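Local coordinates for envelope glycoprotein (Bourbon virus, PDB 5ZKX) that probably drives fusion of the viral and host membranes as a trimeric class III fusion protein of the gp64 family, captured here in its postfusion form, at the interface of chains A and B. Numbering follows the deposited sequence. Chains: chain A/B, Envelope glycoprotein.

The interface of chains A and B. Residues chain A 61-62; chain B 58, 132.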
loop_
_atom_site.group_PDB
_atom_site.type_symbol
_atom_site.label_atom_id
_atom_site.label_comp_id
_atom_site.label_asym_id
_atom_site.label_seq_id
_atom_site.Cartn_x
_atom_site.Cartn_y
_atom_site.Cartn_z
ATOM N N SER A 61 7.346 47.206 -40.180
ATOM C CA SER A 61 8.466 47.183 -39.247
ATOM C C SER A 61 8.819 48.558 -38.699
ATOM O O SER A 61 9.555 48.638 -37.710
ATOM C CB SER A 61 9.689 46.568 -39.925
ATOM O OG SER A 61 9.331 45.396 -40.638
ATOM N N LEU A 62 8.323 49.632 -39.311
ATOM C CA LEU A 62 8.619 50.968 -38.814
ATOM C C LEU A 62 7.690 51.368 -37.676
ATOM O O LEU A 62 8.098 52.123 -36.785
ATOM C CB LEU A 62 8.524 51.988 -39.951
ATOM C CG LEU A 62 9.604 51.930 -41.034
ATOM C CD1 LEU A 62 9.204 52.763 -42.240
ATOM C CD2 LEU A 62 10.940 52.393 -40.489
ATOM N N ASN B 58 15.423 44.471 -34.999
ATOM C CA ASN B 58 14.430 44.873 -35.991
ATOM C C ASN B 58 15.121 45.776 -37.003
ATOM O O ASN B 58 15.318 46.968 -36.750
ATOM C CB ASN B 58 13.248 45.578 -35.339
ATOM C CG ASN B 58 12.195 45.985 -36.344
ATOM O OD1 ASN B 58 12.239 45.574 -37.504
ATOM N ND2 ASN B 58 11.243 46.797 -35.909
ATOM N N PHE B 132 12.736 49.766 -34.629
ATOM C CA PHE B 132 13.331 49.579 -35.944
ATOM C C PHE B 132 14.774 50.067 -35.973
ATOM O O PHE B 132 15.122 51.068 -35.341
ATOM C CB PHE B 132 12.514 50.304 -37.008
ATOM C CG PHE B 132 12.970 50.016 -38.403
ATOM C CD1 PHE B 132 12.633 48.826 -39.020
ATOM C CD2 PHE B 132 13.756 50.924 -39.090
ATOM C CE1 PHE B 132 13.058 48.551 -40.301
ATOM C CE2 PHE B 132 14.184 50.655 -40.372
ATOM C CZ PHE B 132 13.836 49.465 -40.978
HETATM O O HOH W 1 11.129 43.606 -38.731
#
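A:Leu62 lays one methyl, CD2, over a face of the B:Phe132 ring. CD2 of A:Leu62 stands 3.7 Å from the centroid of the B:Phe132 ring and is shifted toward the rim. The shortest approach, 3.5 Å, runs from CD2 of A:Leu62 to CD2 of B:Phe132. The two side chains run at a slant to each other, giving a CH-pi contact by one branch rather than a broad overlap. The ring reaches chain A because its CG points away from its own backbone N (chi1 -173°). CD1 of B:Phe132, on the other side of CG from CD2, lies 3.8 Å from CB of A:Ser61.

Moving outward, the carbonyl O of A:Ser61 lies beside the rim of that ring and accepts a hydrogen bond from the carboxamide nitrogen ND2 of B:Asn58, at 3.1 Å. The donor comes in along a lone pair, in the carbonyl plane, with an angle of 151° at the hydrogen. The serine O, however, sits 19° out of the B:Asn58 amide plane. OD1 of B:Asn58 lies 2.6 Å from a water O. The same water O is 3.2 Å from the hydroxyl OG of A:Ser61. Both ends of the asparagine amide therefore work on one serine, directly and through water.

B:Asn58 closes strand 44-58, while the other residues lie in loops at the far end of the molecule from long helix 284-329. By family resemblance these are probably the membrane-inserting fusion loops, here packed between neighbouring subunits of the postfusion trimer.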